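Local atomic coordinates of KLLA0B12012p (Kluyveromyces lactis, PDB entry 6Y3P), a protein that directly partners the mRNA decapping enzyme Dcp2 and, through this C-terminal ATP-grasp domain of the tubulin-tyrosine ligase family, probably binds ATP. Residues Lys30-Val35 against Phe379-Leu384; Val43-Leu48 against Met64-Tyr69; Gln132-Lys137 against Lys158-Leu163; Phe215-Tyr220 against Asp233-Leu238. All blocks are in the same frame, centred on the assembly; numbering follows the deposited sequence. Where two conformers were deposited one is given.

In the fold
Contacts 1 and 2 meet beside the four-stranded parallel sheet, where Phe379 CD2 of contact 1 lies 3.3 Å from Leu48 CD1 of contact 2. Contact 1 is buried and wholly apolar; contact 2, where strands 48-52 and 69-71 begin, is partly buried and adds a hydrogen bond from the Asn66 amide to a backbone carbonyl. Contact 3 lies on the opposite side of the chain's centre, its centre about 55 Å from that of contact 1, and joins two helices beside an antiparallel sheet through aliphatic packing and one water. Contact 4 is the most central, a buried strand pair of the six-stranded sheet carried by backbone hydrogen bonds.

Contact 1: residues Lys30-Val35 against Phe379-Leu384; sequences KHLPNV and FNLPPL
Leu32 and Phe379 carry the contact where the end of helix 21-31 and the turn after it meet the irregular segment 379-384. The side chain of Leu32 crosses the Phe379 side chain at about a right angle and sets its CD2 methyl over one face of the ring. Leu32 CD2 sits 3.9 Å from the centroid of the Phe379 ring, 26° off the ring normal, a CH-pi contact displaced toward the rim on the CG side, where Leu32 CD2 is 3.6 Å from Phe379 CG. Val35 meets the CD2-CE2 side of the same ring obliquely: its CG1, anti to the backbone N (chi1 -175°), lies 3.7 Å from Phe379 CE2, while Val35 CG2 is 3.9 Å from Phe379 CD2. Leu32 and Val35 can share one ring because a type I beta turn, closed by Val35 N to Leu32 O at 3.3 Å, brings them round to the same side. Leu381 then closes the flank, its CD1 tip 3.8 Å from Leu32 CD2, so this one methyl touches both an aromatic face and an aliphatic tip. No hydrogen bond crosses between the segments; Arg376 supplies polar ties instead, its guanidinium binding His31 O and Pro382 O. Beyond, Leu32 rests on Val371 and Val375 of helix 357-375, while Val35 and Phe379 lean on Ala8 and Ile10 of strand 8-12, and Phe379 also reaches Phe50 of strand 48-52.

Contact 2: residues Val43-Leu48 against Met64-Tyr69; sequences VTIDKL and MSNQLY
An Asx turn leads the chain out of helix 60-65 and into strand 69-71, the last leg of a beta-alpha-beta crossover that starts with the parallel strand 48-52. Asn66 makes the turn and the contact together. With CG anti to the backbone N (chi1 -164°), its OD1 accepts from Leu68 N at 2.9 Å, the donor standing above the carbonyl plane. The other end of the same amide reaches across: Asn66 ND2 donates to Ile45 O at 3.1 Å, with an N-H...O angle of 146°, meeting a lone pair in the carbonyl plane and lying nearly in its own amide plane. Beside this bond, Ile45 CG2 packs against Leu68 CB at 3.9 Å and Tyr69 CB at 4.0 Å, Ile45 and Leu68 sliding past each other in opposite directions. Leu68 lies along the backbone of the facing segment: its CB is 3.3 Å from Lys47 O, and its CD1 is 3.6 Å from Asp46 C. Where the two strands begin, Leu48 CA makes a C-H...O contact with Leu68 O at 3.3 Å. At the far end of its ring Tyr69 OH is bound to His51 ND1 and Asp59 N. Because Asn66 ND2 also bonds to Gln62 OE1, the amide is gripped at both oxygen and nitrogen, which fixes its rotation and ties the turn, the helix and the Ile45 backbone together.

Contact 3: residues Gln132-Lys137 against Lys158-Leu163; sequences QELESK and KTIEQL
A capping box starts helix 160-171, and the C-terminal end of helix 128-136 docks against it. In the box Thr159, the N-cap, and Gln162 bond reciprocally: Thr159 N gives to Gln162 OE1 at 2.9 Å, standing above the carbonyl plane, and Gln162 N returns a weak bond to Thr159 OG1 at 3.3 Å. Gln162 OE1 also accepts from Lys158 N at 2.8 Å, in the carbonyl plane. Against this cap, Leu134 points from its helix at the first turn of the other: its CB meets Ile160 CG1 at 3.8 Å, and its CD2 methyl touches Leu163 CD2 at 4.0 Å, the two leucines crossing at about a right angle. Ile160 extends along its CG1 branch, so CD1 reaches Glu135 CG at 3.8 Å. Lys137, bent at its third and fourth torsions, lays CD against Thr159 CG2, also at 3.8 Å. Leu124 of helix 120-125 and Phe157 of strand 154-157 extend the apolar patch. No direct hydrogen bond crosses: aliphatic packing joins the end of one helix to the start of the other. A water accepts from Ile160 N, an amide of the first turn that the capping bonds do not engage, and donates to Leu134 O.

Contact 4: residues Phe215-Tyr220 against Asp233-Leu238; sequences FHIRCY and DRMLAL
Four backbone hydrogen bonds run between the segments, and each is close to straight. His216 and Leu238 exchange a pair, His216 N to Leu238 O at 3.1 Å and Leu238 N to His216 O at 3.0 Å, the latter nearly along the C=O axis. Arg218 N donates to Leu236 O at 2.9 Å, and Leu236 N to Arg218 O at 3.0 Å. Between these hydrogen-bonded pairs Ile217 faces Ala237 as a non-hydrogen-bonded pair; Ile217 bonds instead to the backbone of Phe333 in strand 326-335. At the break in strand 228-239 a water takes over, accepting from Tyr220 N and donating to Arg234 O, before backbone bonding resumes between Tyr220 and Tyr232. This is the hairpin of strands 215-224 and 228-239, in the six-stranded antiparallel sheet of the ATP-grasp domain. On the face with His216 and Arg218, Leu238 leans over the imidazole: Leu238 CB is 4.3 Å from the centroid of the His216 ring, and Leu238 CD1 comes within 3.2 Å of His216 CE1. Both polar ends share Asp332, whose OD1 makes a salt bridge with Arg218 NH2 and a weak hydrogen bond with His216 ND1. Arg234 pairs with Glu281 and Glu365, and Asp233 OD1 bonds to His301 NE2. On the other face, Ala237 CB meets Phe215 CD2 at 3.6 Å, and Met235 CE lies 3.8 Å from Cys219 SG.

Contact 1: residues Lys30-Val35 against Phe379-Leu384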
# COMPACT_ATOMS: atom_id res chain seq x y z
N LYS A 30 24.80 6.45 13.37
CA LYS A 30 24.89 7.86 13.01
C LYS A 30 23.99 8.80 13.83
O LYS A 30 24.48 9.83 14.31
CB LYS A 30 24.61 8.02 11.51
CG LYS A 30 25.02 9.36 10.92
CD LYS A 30 24.43 9.59 9.53
CE LYS A 30 25.31 9.06 8.42
NZ LYS A 30 24.75 9.38 7.08
N HIS A 31 22.69 8.48 13.97
CA HIS A 31 21.74 9.38 14.62
C HIS A 31 21.44 9.07 16.08
O HIS A 31 20.85 9.91 16.76
CB HIS A 31 20.43 9.46 13.81
CG HIS A 31 20.66 9.81 12.38
ND1 HIS A 31 21.24 11.01 12.01
CD2 HIS A 31 20.39 9.09 11.26
CE1 HIS A 31 21.31 10.98 10.69
NE2 HIS A 31 20.81 9.85 10.20
N LEU A 32 21.85 7.88 16.57
CA LEU A 32 21.71 7.52 17.98
C LEU A 32 23.03 6.87 18.45
O LEU A 32 23.05 5.69 18.83
CB LEU A 32 20.47 6.62 18.22
CG LEU A 32 19.12 7.34 18.25
CD1 LEU A 32 18.32 7.01 17.04
CD2 LEU A 32 18.31 6.90 19.40
N PRO A 33 24.18 7.60 18.38
CA PRO A 33 25.46 6.98 18.77
C PRO A 33 25.57 6.53 20.24
O PRO A 33 26.33 5.61 20.53
CB PRO A 33 26.50 8.05 18.42
CG PRO A 33 25.75 9.34 18.46
CD PRO A 33 24.38 9.00 17.96
N ASN A 34 24.81 7.18 21.14
CA ASN A 34 24.83 6.91 22.58
C ASN A 34 23.89 5.77 23.01
O ASN A 34 23.91 5.37 24.18
CB ASN A 34 24.57 8.18 23.39
CG ASN A 34 25.69 9.18 23.27
OD1 ASN A 34 26.83 8.91 23.64
ND2 ASN A 34 25.40 10.35 22.72
N VAL A 35 23.10 5.23 22.06
CA VAL A 35 22.18 4.14 22.36
C VAL A 35 22.74 2.79 21.86
O VAL A 35 22.96 2.63 20.66
CB VAL A 35 20.74 4.42 21.87
CG1 VAL A 35 19.80 3.31 22.31
CG2 VAL A 35 20.25 5.78 22.35
N PHE A 379 13.46 8.62 22.05
CA PHE A 379 14.61 8.54 22.96
C PHE A 379 14.87 9.94 23.55
O PHE A 379 15.96 10.19 24.08
CB PHE A 379 15.83 8.02 22.19
CG PHE A 379 15.76 6.53 21.94
CD1 PHE A 379 15.07 6.03 20.85
CD2 PHE A 379 16.37 5.64 22.80
CE1 PHE A 379 14.98 4.66 20.64
CE2 PHE A 379 16.27 4.26 22.60
CZ PHE A 379 15.58 3.78 21.52
N ASN A 380 13.86 10.83 23.44
CA ASN A 380 13.86 12.23 23.90
C ASN A 380 14.92 13.11 23.19
O ASN A 380 15.27 14.19 23.68
CB ASN A 380 13.94 12.33 25.44
CG ASN A 380 13.54 13.69 25.99
OD1 ASN A 380 12.56 14.32 25.54
ND2 ASN A 380 14.30 14.19 26.96
N LEU A 381 15.39 12.68 22.00
CA LEU A 381 16.35 13.40 21.16
C LEU A 381 15.59 14.21 20.09
O LEU A 381 14.66 13.67 19.49
CB LEU A 381 17.36 12.44 20.51
CG LEU A 381 18.15 11.54 21.47
CD1 LEU A 381 18.92 10.46 20.72
CD2 LEU A 381 19.09 12.35 22.34
N PRO A 382 15.95 15.50 19.84
CA PRO A 382 15.21 16.28 18.83
C PRO A 382 15.23 15.70 17.40
O PRO A 382 16.27 15.23 16.95
CB PRO A 382 15.89 17.66 18.87
CG PRO A 382 17.21 17.43 19.50
CD PRO A 382 17.01 16.30 20.48
N PRO A 383 14.08 15.74 16.68
CA PRO A 383 14.09 15.24 15.29
C PRO A 383 15.04 16.05 14.39
O PRO A 383 14.95 17.27 14.32
CB PRO A 383 12.62 15.37 14.85
CG PRO A 383 12.02 16.37 15.78
CD PRO A 383 12.76 16.28 17.08
N LEU A 384 16.02 15.36 13.79
CA LEU A 384 17.04 15.93 12.93
C LEU A 384 16.42 16.49 11.64
O LEU A 384 15.86 15.73 10.84
CB LEU A 384 18.09 14.85 12.59
CG LEU A 384 19.58 15.22 12.61
CD1 LEU A 384 19.96 16.12 11.44
CD2 LEU A 384 20.04 15.76 13.98

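Contact 2: residues Val43-Leu48 against Met64-Tyr69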
# COMPACT_ATOMS: atom_id res chain seq x y z
N VAL A 43 15.01 -10.21 28.85
CA VAL A 43 13.94 -10.88 29.60
C VAL A 43 12.84 -9.87 29.97
O VAL A 43 11.67 -10.17 29.82
CB VAL A 43 14.50 -11.65 30.84
CG1 VAL A 43 13.39 -12.27 31.68
CG2 VAL A 43 15.50 -12.73 30.41
N THR A 44 13.23 -8.66 30.43
CA THR A 44 12.29 -7.59 30.80
C THR A 44 12.69 -6.27 30.18
O THR A 44 13.88 -6.01 29.98
CB THR A 44 12.13 -7.43 32.33
OG1 THR A 44 13.38 -7.09 32.93
CG2 THR A 44 11.48 -8.63 32.98
N ILE A 45 11.70 -5.42 29.90
CA ILE A 45 11.91 -4.08 29.35
C ILE A 45 11.78 -3.09 30.50
O ILE A 45 10.67 -2.73 30.91
CB ILE A 45 10.93 -3.81 28.16
CG1 ILE A 45 11.11 -4.86 27.01
CG2 ILE A 45 11.02 -2.39 27.65
CD1 ILE A 45 12.57 -5.01 26.32
N ASP A 46 12.92 -2.68 31.06
CA ASP A 46 12.98 -1.79 32.22
C ASP A 46 13.72 -0.47 31.94
O ASP A 46 14.04 0.30 32.86
CB ASP A 46 13.56 -2.56 33.43
CG ASP A 46 14.80 -3.38 33.12
OD1 ASP A 46 15.82 -2.79 32.69
OD2 ASP A 46 14.75 -4.62 33.30
N LYS A 47 13.97 -0.21 30.64
CA LYS A 47 14.64 0.95 30.06
C LYS A 47 13.78 1.33 28.85
O LYS A 47 12.99 0.49 28.40
CB LYS A 47 16.04 0.54 29.57
CG LYS A 47 17.07 0.25 30.66
CD LYS A 47 18.32 -0.48 30.15
CE LYS A 47 19.39 0.44 29.60
NZ LYS A 47 20.15 1.14 30.67
N LEU A 48 13.92 2.57 28.32
CA LEU A 48 13.18 2.89 27.11
C LEU A 48 13.92 2.26 25.94
O LEU A 48 15.14 2.34 25.86
CB LEU A 48 12.77 4.37 26.92
CG LEU A 48 13.81 5.49 26.88
CD1 LEU A 48 14.55 5.51 25.58
CD2 LEU A 48 13.12 6.83 26.94
N MET A 64 1.27 -2.53 24.01
CA MET A 64 0.03 -1.94 24.50
C MET A 64 0.00 -1.78 26.02
O MET A 64 -0.86 -1.06 26.53
CB MET A 64 -1.20 -2.68 23.99
CG MET A 64 -1.25 -4.12 24.38
SD MET A 64 -2.78 -4.85 23.82
CE MET A 64 -2.23 -6.50 23.43
N SER A 65 0.95 -2.40 26.74
CA SER A 65 1.01 -2.36 28.20
C SER A 65 2.23 -1.64 28.78
O SER A 65 2.18 -1.17 29.93
CB SER A 65 0.94 -3.78 28.77
OG SER A 65 2.13 -4.52 28.56
N ASN A 66 3.35 -1.61 28.02
CA ASN A 66 4.58 -0.97 28.48
C ASN A 66 4.94 0.19 27.59
O ASN A 66 5.14 0.04 26.38
CB ASN A 66 5.73 -1.97 28.60
CG ASN A 66 6.92 -1.49 29.41
OD1 ASN A 66 7.10 -0.30 29.69
ND2 ASN A 66 7.78 -2.42 29.78
N GLN A 67 5.02 1.37 28.21
CA GLN A 67 5.34 2.59 27.49
C GLN A 67 6.82 2.75 27.23
O GLN A 67 7.22 3.65 26.48
CB GLN A 67 4.73 3.81 28.19
CG GLN A 67 3.21 3.91 27.97
CD GLN A 67 2.79 3.69 26.52
OE1 GLN A 67 2.43 2.58 26.12
NE2 GLN A 67 2.84 4.75 25.72
N LEU A 68 7.64 1.85 27.79
CA LEU A 68 9.09 1.86 27.59
C LEU A 68 9.46 1.18 26.30
O LEU A 68 10.48 1.52 25.72
CB LEU A 68 9.79 1.16 28.77
CG LEU A 68 9.86 1.94 30.09
CD1 LEU A 68 10.53 1.12 31.19
CD2 LEU A 68 10.57 3.24 29.89
N TYR A 69 8.62 0.22 25.85
CA TYR A 69 8.82 -0.60 24.65
C TYR A 69 8.25 0.06 23.40
O TYR A 69 7.06 0.34 23.33
CB TYR A 69 8.20 -1.99 24.87
CG TYR A 69 8.29 -2.92 23.68
CD1 TYR A 69 9.47 -3.59 23.37
CD2 TYR A 69 7.16 -3.23 22.92
CE1 TYR A 69 9.54 -4.51 22.33
CE2 TYR A 69 7.22 -4.14 21.87
CZ TYR A 69 8.41 -4.79 21.58
OH TYR A 69 8.45 -5.72 20.58

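Contact 3: residues Gln132-Lys137 against Lys158-Leu163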
# COMPACT_ATOMS: atom_id res chain seq x y z
N GLN A 132 -24.93 -0.44 -7.40
CA GLN A 132 -25.04 0.99 -7.63
C GLN A 132 -23.90 1.52 -8.47
O GLN A 132 -24.13 2.35 -9.35
CB GLN A 132 -25.14 1.74 -6.30
CG GLN A 132 -26.12 2.91 -6.39
CD GLN A 132 -26.50 3.45 -5.06
OE1 GLN A 132 -25.71 3.47 -4.10
NE2 GLN A 132 -27.70 4.01 -5.00
N GLU A 133 -22.70 1.01 -8.24
CA GLU A 133 -21.51 1.36 -8.99
C GLU A 133 -21.64 0.93 -10.47
O GLU A 133 -21.40 1.74 -11.36
CB GLU A 133 -20.28 0.71 -8.34
CG GLU A 133 -19.82 1.40 -7.08
CD GLU A 133 -19.23 2.79 -7.27
OE1 GLU A 133 -18.61 3.04 -8.32
OE2 GLU A 133 -19.41 3.63 -6.35
N LEU A 134 -22.02 -0.35 -10.70
CA LEU A 134 -22.19 -0.93 -12.04
C LEU A 134 -23.29 -0.21 -12.82
O LEU A 134 -23.17 -0.01 -14.03
CB LEU A 134 -22.53 -2.43 -11.88
CG LEU A 134 -21.40 -3.48 -11.96
CD1 LEU A 134 -20.06 -2.98 -11.44
CD2 LEU A 134 -21.81 -4.75 -11.28
N GLU A 135 -24.36 0.21 -12.09
CA GLU A 135 -25.51 0.94 -12.63
C GLU A 135 -25.12 2.34 -13.08
O GLU A 135 -25.71 2.84 -14.04
CB GLU A 135 -26.64 0.99 -11.62
CG GLU A 135 -27.58 -0.18 -11.75
CD GLU A 135 -28.78 -0.15 -10.83
OE1 GLU A 135 -29.19 -1.24 -10.37
OE2 GLU A 135 -29.34 0.95 -10.60
N SER A 136 -24.11 2.95 -12.42
CA SER A 136 -23.58 4.29 -12.73
C SER A 136 -22.91 4.35 -14.11
O SER A 136 -22.86 5.43 -14.71
CB SER A 136 -22.68 4.80 -11.61
OG SER A 136 -21.31 4.91 -11.98
N LYS A 137 -22.41 3.20 -14.61
CA LYS A 137 -21.79 2.99 -15.93
C LYS A 137 -20.60 3.94 -16.26
O LYS A 137 -20.30 4.20 -17.43
CB LYS A 137 -22.87 3.04 -17.04
CG LYS A 137 -23.95 1.96 -16.93
CD LYS A 137 -24.61 1.63 -18.29
CE LYS A 137 -25.90 2.38 -18.54
NZ LYS A 137 -25.69 3.61 -19.36
N LYS A 158 -18.06 -3.72 -18.25
CA LYS A 158 -18.45 -2.38 -17.80
C LYS A 158 -19.89 -2.35 -17.29
O LYS A 158 -20.21 -1.50 -16.47
CB LYS A 158 -18.27 -1.34 -18.91
CG LYS A 158 -16.82 -0.94 -19.17
CD LYS A 158 -16.71 0.50 -19.69
CE LYS A 158 -17.12 0.68 -21.14
NZ LYS A 158 -16.32 -0.17 -22.06
N THR A 159 -20.77 -3.24 -17.79
CA THR A 159 -22.20 -3.27 -17.41
C THR A 159 -22.69 -4.60 -16.78
O THR A 159 -22.07 -5.67 -16.96
CB THR A 159 -23.09 -2.88 -18.61
OG1 THR A 159 -23.02 -3.92 -19.59
CG2 THR A 159 -22.67 -1.55 -19.26
N ILE A 160 -23.84 -4.53 -16.10
CA ILE A 160 -24.52 -5.67 -15.49
C ILE A 160 -24.79 -6.75 -16.55
O ILE A 160 -24.49 -7.91 -16.27
CB ILE A 160 -25.78 -5.23 -14.69
CG1 ILE A 160 -25.34 -4.38 -13.46
CG2 ILE A 160 -26.62 -6.45 -14.26
CD1 ILE A 160 -26.42 -3.70 -12.56
N GLU A 161 -25.26 -6.38 -17.76
CA GLU A 161 -25.52 -7.33 -18.87
C GLU A 161 -24.23 -8.03 -19.33
O GLU A 161 -24.22 -9.26 -19.53
CB GLU A 161 -26.28 -6.72 -20.06
CG GLU A 161 -26.00 -5.25 -20.34
CD GLU A 161 -26.94 -4.24 -19.70
OE1 GLU A 161 -26.77 -3.94 -18.49
OE2 GLU A 161 -27.81 -3.71 -20.43
N GLN A 162 -23.12 -7.26 -19.43
CA GLN A 162 -21.82 -7.80 -19.79
C GLN A 162 -21.37 -8.84 -18.73
O GLN A 162 -21.01 -9.96 -19.07
CB GLN A 162 -20.80 -6.68 -19.98
CG GLN A 162 -20.89 -6.02 -21.34
CD GLN A 162 -20.31 -4.62 -21.38
OE1 GLN A 162 -19.78 -4.08 -20.39
NE2 GLN A 162 -20.43 -3.98 -22.53
N LEU A 163 -21.51 -8.49 -17.44
CA LEU A 163 -21.23 -9.40 -16.32
C LEU A 163 -22.13 -10.63 -16.38
O LEU A 163 -21.65 -11.75 -16.17
CB LEU A 163 -21.39 -8.67 -14.99
CG LEU A 163 -20.92 -9.40 -13.74
CD1 LEU A 163 -19.43 -9.82 -13.83
CD2 LEU A 163 -21.17 -8.55 -12.51
O HOH W 1 -24.66 -1.70 -15.65

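Contact 4: residues Phe215-Tyr220 against Asp233-Leu238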
# COMPACT_ATOMS: atom_id res chain seq x y z
N PHE A 215 3.27 0.15 -15.39
CA PHE A 215 3.93 0.10 -14.09
C PHE A 215 3.03 0.55 -12.99
O PHE A 215 2.03 1.25 -13.22
CB PHE A 215 5.22 0.97 -14.09
CG PHE A 215 5.01 2.47 -14.13
CD1 PHE A 215 4.79 3.13 -15.34
CD2 PHE A 215 5.07 3.23 -12.97
CE1 PHE A 215 4.57 4.51 -15.37
CE2 PHE A 215 4.87 4.61 -13.00
CZ PHE A 215 4.61 5.24 -14.20
N HIS A 216 3.40 0.14 -11.79
CA HIS A 216 2.75 0.66 -10.61
C HIS A 216 3.82 1.34 -9.78
O HIS A 216 5.03 1.14 -10.01
CB HIS A 216 1.86 -0.36 -9.86
CG HIS A 216 2.57 -1.54 -9.29
ND1 HIS A 216 2.81 -1.66 -7.93
CD2 HIS A 216 3.00 -2.67 -9.91
CE1 HIS A 216 3.38 -2.84 -7.77
NE2 HIS A 216 3.55 -3.47 -8.93
N ILE A 217 3.40 2.24 -8.88
CA ILE A 217 4.27 2.99 -8.01
C ILE A 217 4.22 2.35 -6.62
O ILE A 217 3.15 2.10 -6.07
CB ILE A 217 3.97 4.52 -7.95
CG1 ILE A 217 4.11 5.17 -9.34
CG2 ILE A 217 4.90 5.20 -6.92
CD1 ILE A 217 3.72 6.63 -9.43
N ARG A 218 5.39 2.09 -6.07
CA ARG A 218 5.54 1.64 -4.69
C ARG A 218 6.05 2.89 -3.95
O ARG A 218 7.16 3.37 -4.20
CB ARG A 218 6.53 0.46 -4.58
CG ARG A 218 6.85 0.02 -3.13
CD ARG A 218 5.58 -0.25 -2.34
NE ARG A 218 5.58 -1.53 -1.64
CZ ARG A 218 5.33 -2.71 -2.21
NH1 ARG A 218 5.32 -3.82 -1.47
NH2 ARG A 218 5.11 -2.80 -3.52
N CYS A 219 5.21 3.42 -3.06
CA CYS A 219 5.52 4.58 -2.24
C CYS A 219 5.68 4.13 -0.76
O CYS A 219 4.75 3.52 -0.20
CB CYS A 219 4.42 5.62 -2.42
SG CYS A 219 4.60 7.10 -1.40
N TYR A 220 6.86 4.36 -0.13
CA TYR A 220 7.03 4.02 1.30
C TYR A 220 6.49 5.16 2.15
O TYR A 220 6.86 6.31 1.96
CB TYR A 220 8.48 3.70 1.66
CG TYR A 220 8.99 2.52 0.88
CD1 TYR A 220 8.49 1.24 1.12
CD2 TYR A 220 9.93 2.68 -0.13
CE1 TYR A 220 8.93 0.14 0.38
CE2 TYR A 220 10.39 1.59 -0.87
CZ TYR A 220 9.90 0.32 -0.60
OH TYR A 220 10.33 -0.77 -1.31
N ASP A 233 9.51 10.64 -0.74
CA ASP A 233 9.42 11.14 -2.12
C ASP A 233 10.30 10.43 -3.15
O ASP A 233 10.15 10.72 -4.33
CB ASP A 233 9.66 12.66 -2.19
CG ASP A 233 8.39 13.47 -1.97
OD1 ASP A 233 7.31 12.84 -1.84
OD2 ASP A 233 8.48 14.71 -1.92
N ARG A 234 11.18 9.52 -2.73
CA ARG A 234 11.98 8.74 -3.66
C ARG A 234 11.21 7.43 -3.83
O ARG A 234 11.31 6.52 -3.00
CB ARG A 234 13.40 8.53 -3.12
CG ARG A 234 14.17 9.85 -2.90
CD ARG A 234 15.66 9.62 -2.65
NE ARG A 234 16.31 8.95 -3.79
CZ ARG A 234 17.50 8.37 -3.75
NH1 ARG A 234 18.22 8.39 -2.63
NH2 ARG A 234 17.99 7.78 -4.83
N MET A 235 10.30 7.42 -4.81
CA MET A 235 9.41 6.30 -5.04
C MET A 235 9.91 5.33 -6.13
O MET A 235 10.88 5.61 -6.83
CB MET A 235 7.98 6.78 -5.31
CG MET A 235 7.62 8.07 -4.61
SD MET A 235 5.89 8.46 -4.93
CE MET A 235 5.67 9.87 -3.81
N LEU A 236 9.28 4.16 -6.21
CA LEU A 236 9.70 3.12 -7.14
C LEU A 236 8.64 2.89 -8.19
O LEU A 236 7.44 2.95 -7.89
CB LEU A 236 9.90 1.78 -6.39
CG LEU A 236 11.19 1.54 -5.58
CD1 LEU A 236 11.36 2.55 -4.48
CD2 LEU A 236 11.15 0.19 -4.92
N ALA A 237 9.09 2.58 -9.39
CA ALA A 237 8.23 2.20 -10.50
C ALA A 237 8.63 0.75 -10.81
O ALA A 237 9.79 0.48 -11.11
CB ALA A 237 8.47 3.11 -11.71
N LEU A 238 7.67 -0.16 -10.66
CA LEU A 238 7.82 -1.59 -10.86
C LEU A 238 7.06 -1.90 -12.13
O LEU A 238 5.85 -1.76 -12.17
CB LEU A 238 7.26 -2.39 -9.65
CG LEU A 238 7.54 -1.76 -8.25
CD1 LEU A 238 6.41 -1.95 -7.32
CD2 LEU A 238 8.77 -2.30 -7.64
O HOH W 2 8.79 6.14 -1.56